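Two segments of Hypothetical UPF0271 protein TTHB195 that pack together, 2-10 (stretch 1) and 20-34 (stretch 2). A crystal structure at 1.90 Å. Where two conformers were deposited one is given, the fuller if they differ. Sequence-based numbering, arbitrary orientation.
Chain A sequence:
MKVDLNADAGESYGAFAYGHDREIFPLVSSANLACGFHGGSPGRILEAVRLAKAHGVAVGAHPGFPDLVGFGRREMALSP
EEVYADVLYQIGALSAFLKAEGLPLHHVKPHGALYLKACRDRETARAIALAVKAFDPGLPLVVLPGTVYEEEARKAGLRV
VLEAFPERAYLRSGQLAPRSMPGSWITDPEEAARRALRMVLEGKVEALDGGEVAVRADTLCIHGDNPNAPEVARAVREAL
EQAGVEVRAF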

ATOM      1  N   LYS A   2      -5.460  19.162  38.287  1.00 56.02           N
ATOM      2  CA  LYS A   2      -5.215  19.187  36.847  1.00 52.99           C
ATOM      3  C   LYS A   2      -5.480  17.853  36.154  1.00 50.30           C
ATOM      4  O   LYS A   2      -5.465  16.794  36.777  1.00 48.30           O
ATOM      5  N   VAL A   3      -5.725  17.918  34.852  1.00 47.29           N
ATOM      6  CA  VAL A   3      -5.983  16.720  34.068  1.00 45.08           C
ATOM      7  C   VAL A   3      -5.627  16.979  32.614  1.00 44.04           C
ATOM      8  O   VAL A   3      -5.670  18.116  32.141  1.00 44.50           O
ATOM      9  N   ASP A   4      -5.270  15.918  31.904  1.00 42.24           N
ATOM     10  CA  ASP A   4      -4.925  16.046  30.503  1.00 41.02           C
ATOM     11  C   ASP A   4      -6.108  15.632  29.633  1.00 39.95           C
ATOM     12  O   ASP A   4      -6.815  14.673  29.939  1.00 40.17           O
ATOM     13  N   LEU A   5      -6.330  16.387  28.566  1.00 39.82           N
ATOM     14  CA  LEU A   5      -7.393  16.100  27.616  1.00 41.27           C
ATOM     15  C   LEU A   5      -6.686  15.677  26.336  1.00 40.34           C
ATOM     16  O   LEU A   5      -5.910  16.451  25.775  1.00 39.46           O
ATOM     17  N   ASN A   6      -6.941  14.453  25.878  1.00 40.12           N
ATOM     18  CA  ASN A   6      -6.291  13.975  24.666  1.00 39.29           C
ATOM     19  C   ASN A   6      -7.282  13.583  23.577  1.00 37.77           C
ATOM     20  O   ASN A   6      -8.417  13.189  23.851  1.00 38.27           O
ATOM     21  N   ALA A   7      -6.845  13.714  22.332  1.00 36.45           N
ATOM     22  CA  ALA A   7      -7.677  13.363  21.191  1.00 36.04           C
ATOM     23  C   ALA A   7      -6.775  12.871  20.067  1.00 35.69           C
ATOM     24  O   ALA A   7      -5.610  13.270  19.970  1.00 33.02           O
ATOM     25  N   ASP A   8      -7.308  11.995  19.223  1.00 36.49           N
ATOM     26  CA  ASP A   8      -6.532  11.489  18.105  1.00 39.63           C
ATOM     27  C   ASP A   8      -6.495  12.591  17.064  1.00 38.99           C
ATOM     28  O   ASP A   8      -7.412  13.419  16.996  1.00 39.26           O
ATOM     29  N   ALA A   9      -5.439  12.605  16.255  1.00 36.54           N
ATOM     30  CA  ALA A   9      -5.288  13.616  15.217  1.00 34.92           C
ATOM     31  C   ALA A   9      -4.267  13.180  14.170  1.00 33.15           C
ATOM     32  O   ALA A   9      -3.624  12.140  14.317  1.00 31.76           O
ATOM     33  N   GLY A  10      -4.133  13.987  13.122  1.00 33.06           N
ATOM     34  CA  GLY A  10      -3.195  13.696  12.050  1.00 34.41           C
ATOM     35  C   GLY A  10      -3.506  12.396  11.320  1.00 34.40           C
ATOM     36  O   GLY A  10      -2.612  11.745  10.790  1.00 32.95           O
ATOM     37  N   HIS A  20     -11.091  16.642  12.494  1.00 45.77           N
ATOM     38  CA  HIS A  20     -11.239  18.090  12.638  1.00 45.75           C
ATOM     39  C   HIS A  20     -10.098  18.624  13.495  1.00 45.31           C
ATOM     40  O   HIS A  20     -10.328  19.328  14.484  1.00 43.76           O
ATOM     41  N   ASP A  21      -8.867  18.287  13.116  1.00 43.53           N
ATOM     42  CA  ASP A  21      -7.691  18.720  13.863  1.00 42.67           C
ATOM     43  C   ASP A  21      -7.702  20.219  14.183  1.00 43.60           C
ATOM     44  O   ASP A  21      -7.393  20.624  15.303  1.00 42.05           O
ATOM     45  N   ARG A  22      -8.053  21.038  13.199  1.00 44.78           N
ATOM     46  CA  ARG A  22      -8.083  22.487  13.386  1.00 48.33           C
ATOM     47  C   ARG A  22      -9.012  22.918  14.522  1.00 47.91           C
ATOM     48  O   ARG A  22      -8.708  23.850  15.264  1.00 48.18           O
ATOM     49  N   GLU A  23     -10.142  22.235  14.656  1.00 48.24           N
ATOM     50  CA  GLU A  23     -11.112  22.563  15.694  1.00 49.13           C
ATOM     51  C   GLU A  23     -10.787  21.926  17.040  1.00 47.87           C
ATOM     52  O   GLU A  23     -11.080  22.498  18.095  1.00 46.56           O
ATOM     53  N   ILE A  24     -10.169  20.749  17.004  1.00 45.49           N
ATOM     54  CA  ILE A  24      -9.834  20.021  18.222  1.00 43.46           C
ATOM     55  C   ILE A  24      -8.562  20.462  18.950  1.00 42.50           C
ATOM     56  O   ILE A  24      -8.545  20.528  20.176  1.00 41.78           O
ATOM     57  N   PHE A  25      -7.501  20.761  18.208  1.00 43.42           N
ATOM     58  CA  PHE A  25      -6.236  21.161  18.826  1.00 44.42           C
ATOM     59  C   PHE A  25      -6.305  22.303  19.835  1.00 45.46           C
ATOM     60  O   PHE A  25      -5.618  22.274  20.855  1.00 44.40           O
ATOM     61  N   PRO A  26      -7.124  23.329  19.568  1.00 45.88           N
ATOM     62  CA  PRO A  26      -7.191  24.427  20.538  1.00 47.49           C
ATOM     63  C   PRO A  26      -7.928  24.054  21.829  1.00 48.03           C
ATOM     64  O   PRO A  26      -7.968  24.839  22.778  1.00 48.40           O
ATOM     65  N   LEU A  27      -8.492  22.850  21.866  1.00 46.77           N
ATOM     66  CA  LEU A  27      -9.241  22.390  23.032  1.00 45.47           C
ATOM     67  C   LEU A  27      -8.533  21.340  23.890  1.00 44.49           C
ATOM     68  O   LEU A  27      -8.819  21.213  25.083  1.00 44.41           O
ATOM     69  N   VAL A  28      -7.614  20.584  23.296  1.00 41.91           N
ATOM     70  CA  VAL A  28      -6.925  19.529  24.038  1.00 40.10           C
ATOM     71  C   VAL A  28      -5.521  19.903  24.483  1.00 38.95           C
ATOM     72  O   VAL A  28      -4.938  20.859  23.975  1.00 41.09           O
ATOM     73  N   SER A  29      -4.979  19.151  25.436  1.00 36.98           N
ATOM     74  CA  SER A  29      -3.626  19.410  25.906  1.00 36.23           C
ATOM     75  C   SER A  29      -2.634  18.424  25.290  1.00 35.36           C
ATOM     76  O   SER A  29      -1.443  18.698  25.245  1.00 33.48           O
ATOM     77  N   SER A  30      -3.126  17.280  24.813  1.00 35.88           N
ATOM     78  CA  SER A  30      -2.260  16.284  24.176  1.00 34.71           C
ATOM     79  C   SER A  30      -2.982  15.677  22.976  1.00 34.13           C
ATOM     80  O   SER A  30      -4.209  15.616  22.945  1.00 32.82           O
ATOM     81  N   ALA A  31      -2.213  15.242  21.984  1.00 32.22           N
ATOM     82  CA  ALA A  31      -2.793  14.636  20.790  1.00 29.68           C
ATOM     83  C   ALA A  31      -2.047  13.344  20.467  1.00 29.19           C
ATOM     84  O   ALA A  31      -0.849  13.228  20.728  1.00 28.29           O
ATOM     85  N   ASN A  32      -2.770  12.376  19.916  1.00 29.74           N
ATOM     86  CA  ASN A  32      -2.188  11.093  19.538  1.00 28.94           C
ATOM     87  C   ASN A  32      -2.153  11.121  18.015  1.00 28.90           C
ATOM     88  O   ASN A  32      -3.190  11.021  17.365  1.00 27.72           O
ATOM     89  N   LEU A  33      -0.964  11.281  17.449  1.00 29.21           N
ATOM     90  CA  LEU A  33      -0.813  11.360  16.003  1.00 29.68           C
ATOM     91  C   LEU A  33      -0.572  10.029  15.305  1.00 28.90           C
ATOM     92  O   LEU A  33       0.259   9.230  15.740  1.00 27.71           O
ATOM     93  N   ALA A  34      -1.305   9.809  14.214  1.00 29.94           N
ATOM     94  CA  ALA A  34      -1.169   8.593  13.422  1.00 28.44           C
ATOM     95  C   ALA A  34       0.243   8.564  12.839  1.00 29.05           C
ATOM     96  O   ALA A  34       0.858   9.615  12.621  1.00 26.12           O
TER

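The apolar centre lies on one face of the sheet, where side chains alternate along the two parallel strands, 2-9 and 30-34, and the register pairs Ala7 with Ala31 and Ala9 with Leu33; here Ile24, Phe25 and Val28 pack against the small side chains of Ala7 and Ala9. Ala9 CB sits 3.2 Å from Phe25 CE1, a close approach at the ring edge, near its plane; Phe25 has chi1 m. Leu33 (chi1 m, chi2 p) brings its CD1 to 4.1 Å from Ala9 CB, and Ala31 CB lies 4.4 Å from Ala9 CB. Two residues earlier, on the same face, Ala7 CB meets Ile24 CG2 (3.6 Å; Ile24 is m, m) and Val28 CG1 (3.8 Å; Val28 is m). Leu5, its chi1 off-rotamer at -105°, points sideways, with its CB 4.5 Å from Val28 CB.

On the other face, the register pairs Asn6 with Ser30 and Asp8 with Asn32. Asn32 (m) reaches back to the first strand: its ND2 donates to both Asn6 OD1 and Asp8 OD1, each at 2.9 Å, using both amide hydrogens. Asn6 is p and Asp8 is m. At the start of the contact, Asp4 (t) turns its carboxylate inward, and OD2 accepts from Ser30 OG (m) at 2.6 Å and from Ser29 OG (p) at 2.7 Å. Ser29 OG in turn accepts from Leu5 N at 3.0 Å, tying side chain to backbone.

At the far end, Asp21 (m) points toward the first strand, and its OD2 accepts from Gly10 N at 2.8 Å. Gly10 has positive phi, which favours glycine, and a CB there would crowd Leu33 CG. Two waters complete this edge: the O of water 1 donates to Asp8 O (3.1 Å) and Asp21 OD1 (2.8 Å), and the O of water 2 to Gly10 O and Ala34 O (both 2.9 Å).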

ATOM      1  CB  LYS A   2      -3.773  19.623  36.573  1.00 54.57           C
ATOM      2  CG  LYS A   2      -2.729  18.562  36.869  1.00 57.97           C
ATOM      3  CD  LYS A   2      -1.324  19.140  36.796  1.00 60.80           C
ATOM      4  CE  LYS A   2      -0.264  18.045  36.755  1.00 62.93           C
ATOM      5  NZ  LYS A   2      -0.250  17.328  35.442  1.00 63.17           N
ATOM      6  CB  VAL A   3      -7.471  16.293  34.158  1.00 43.07           C
ATOM      7  CG1 VAL A   3      -8.351  17.312  33.471  1.00 43.38           C
ATOM      8  CG2 VAL A   3      -7.663  14.911  33.531  1.00 43.82           C
ATOM      9  CB  ASP A   4      -3.702  15.178  30.180  1.00 41.05           C
ATOM     10  CG  ASP A   4      -3.401  15.119  28.690  1.00 43.79           C
ATOM     11  OD1 ASP A   4      -4.015  14.287  27.985  1.00 45.62           O
ATOM     12  OD2 ASP A   4      -2.561  15.912  28.223  1.00 42.10           O
ATOM     13  CB  LEU A   5      -8.231  17.355  27.353  1.00 42.13           C
ATOM     14  CG  LEU A   5      -9.619  17.424  27.998  1.00 45.77           C
ATOM     15  CD1 LEU A   5     -10.555  16.453  27.292  1.00 47.01           C
ATOM     16  CD2 LEU A   5      -9.520  17.102  29.477  1.00 44.53           C
ATOM     17  CB  ASN A   6      -5.372  12.788  24.989  1.00 40.79           C
ATOM     18  CG  ASN A   6      -6.104  11.456  24.999  1.00 42.79           C
ATOM     19  OD1 ASN A   6      -6.418  10.897  23.946  1.00 41.00           O
ATOM     20  ND2 ASN A   6      -6.383  10.944  26.193  1.00 45.14           N
ATOM     21  CB  ALA A   7      -8.473  14.572  20.729  1.00 34.37           C
ATOM     22  CB  ASP A   8      -7.181  10.234  17.508  1.00 43.37           C
ATOM     23  CG  ASP A   8      -7.394   9.143  18.535  1.00 46.40           C
ATOM     24  OD1 ASP A   8      -6.531   8.974  19.425  1.00 46.39           O
ATOM     25  OD2 ASP A   8      -8.424   8.440  18.443  1.00 52.56           O
ATOM     26  CB  ALA A   9      -4.851  14.934  15.837  1.00 34.93           C
ATOM     27  CB  HIS A  20     -12.568  18.432  13.318  1.00 48.19           C
ATOM     28  CG  HIS A  20     -13.766  17.829  12.653  1.00 49.71           C
ATOM     29  ND1 HIS A  20     -14.188  16.542  12.904  1.00 52.18           N
ATOM     30  CD2 HIS A  20     -14.622  18.335  11.734  1.00 52.20           C
ATOM     31  CE1 HIS A  20     -15.255  16.280  12.169  1.00 53.07           C
ATOM     32  NE2 HIS A  20     -15.538  17.351  11.451  1.00 53.62           N
ATOM     33  CB  ASP A  21      -6.412  18.375  13.086  1.00 40.24           C
ATOM     34  CG  ASP A  21      -6.198  16.868  12.927  1.00 38.72           C
ATOM     35  OD1 ASP A  21      -7.052  16.071  13.371  1.00 35.70           O
ATOM     36  OD2 ASP A  21      -5.160  16.483  12.349  1.00 41.40           O
ATOM     37  CB  ARG A  22      -8.519  23.171  12.090  1.00 51.82           C
ATOM     38  CG  ARG A  22      -7.586  22.934  10.916  1.00 57.56           C
ATOM     39  CD  ARG A  22      -8.367  22.953   9.615  1.00 62.03           C
ATOM     40  NE  ARG A  22      -9.409  21.927   9.616  1.00 66.19           N
ATOM     41  CZ  ARG A  22     -10.280  21.739   8.629  1.00 67.58           C
ATOM     42  NH1 ARG A  22     -10.242  22.510   7.549  1.00 67.90           N
ATOM     43  NH2 ARG A  22     -11.189  20.778   8.723  1.00 68.31           N
ATOM     44  CB  GLU A  23     -12.511  22.126  15.257  1.00 51.51           C
ATOM     45  CG  GLU A  23     -13.030  22.809  13.996  1.00 56.84           C
ATOM     46  CD  GLU A  23     -12.201  22.490  12.762  1.00 60.99           C
ATOM     47  OE1 GLU A  23     -12.001  21.290  12.467  1.00 62.39           O
ATOM     48  OE2 GLU A  23     -11.752  23.441  12.083  1.00 63.60           O
ATOM     49  CB  ILE A  24      -9.728  18.498  17.934  1.00 43.67           C
ATOM     50  CG1 ILE A  24     -11.103  17.933  17.579  1.00 44.48           C
ATOM     51  CG2 ILE A  24      -9.154  17.772  19.146  1.00 43.86           C
ATOM     52  CD1 ILE A  24     -12.067  17.866  18.751  1.00 46.36           C
ATOM     53  CB  PHE A  25      -5.206  21.496  17.748  1.00 47.02           C
ATOM     54  CG  PHE A  25      -4.505  20.291  17.188  1.00 48.74           C
ATOM     55  CD1 PHE A  25      -5.233  19.190  16.748  1.00 51.81           C
ATOM     56  CD2 PHE A  25      -3.119  20.261  17.085  1.00 49.45           C
ATOM     57  CE1 PHE A  25      -4.586  18.076  16.212  1.00 52.45           C
ATOM     58  CE2 PHE A  25      -2.465  19.149  16.549  1.00 50.77           C
ATOM     59  CZ  PHE A  25      -3.199  18.058  16.112  1.00 48.92           C
ATOM     60  CB  PRO A  26      -7.901  25.529  19.754  1.00 47.62           C
ATOM     61  CG  PRO A  26      -8.831  24.755  18.869  1.00 47.96           C
ATOM     62  CD  PRO A  26      -7.951  23.618  18.382  1.00 46.60           C
ATOM     63  CB  LEU A  27     -10.586  21.819  22.580  1.00 45.90           C
ATOM     64  CG  LEU A  27     -11.446  22.684  21.657  1.00 47.76           C
ATOM     65  CD1 LEU A  27     -12.641  21.876  21.176  1.00 47.67           C
ATOM     66  CD2 LEU A  27     -11.895  23.940  22.391  1.00 47.14           C
ATOM     67  CB  VAL A  28      -6.849  18.234  23.194  1.00 41.63           C
ATOM     68  CG1 VAL A  28      -8.247  17.800  22.783  1.00 41.60           C
ATOM     69  CG2 VAL A  28      -5.995  18.463  21.962  1.00 40.27           C
ATOM     70  CB  SER A  29      -3.548  19.359  27.441  1.00 36.13           C
ATOM     71  OG  SER A  29      -4.025  18.130  27.958  1.00 38.06           O
ATOM     72  CB  SER A  30      -1.858  15.164  25.154  1.00 34.83           C
ATOM     73  OG  SER A  30      -0.970  15.621  26.161  0.50 36.16           O
ATOM     74  CB  ALA A  31      -2.699  15.599  19.621  1.00 29.55           C
ATOM     75  CB  ASN A  32      -3.079   9.950  20.024  1.00 31.35           C
ATOM     76  CG  ASN A  32      -3.656  10.205  21.410  1.00 31.91           C
ATOM     77  OD1 ASN A  32      -2.920  10.391  22.381  1.00 33.00           O
ATOM     78  ND2 ASN A  32      -4.980  10.221  21.502  1.00 31.33           N
ATOM     79  CB  LEU A  33       0.321  12.328  15.652  1.00 28.97           C
ATOM     80  CG  LEU A  33      -0.074  13.806  15.531  1.00 33.11           C
ATOM     81  CD1 LEU A  33      -0.864  14.252  16.753  1.00 33.22           C
ATOM     82  CD2 LEU A  33       1.174  14.640  15.358  1.00 32.36           C
ATOM     83  CB  ALA A  34      -2.214   8.569  12.294  1.00 31.69           C
TER
HETATM   84  O   HOH W   1      -9.005  15.548  15.361  1.00 56.32           O
HETATM   85  O   HOH W   2      -0.126  12.346  12.198  1.00 32.33           O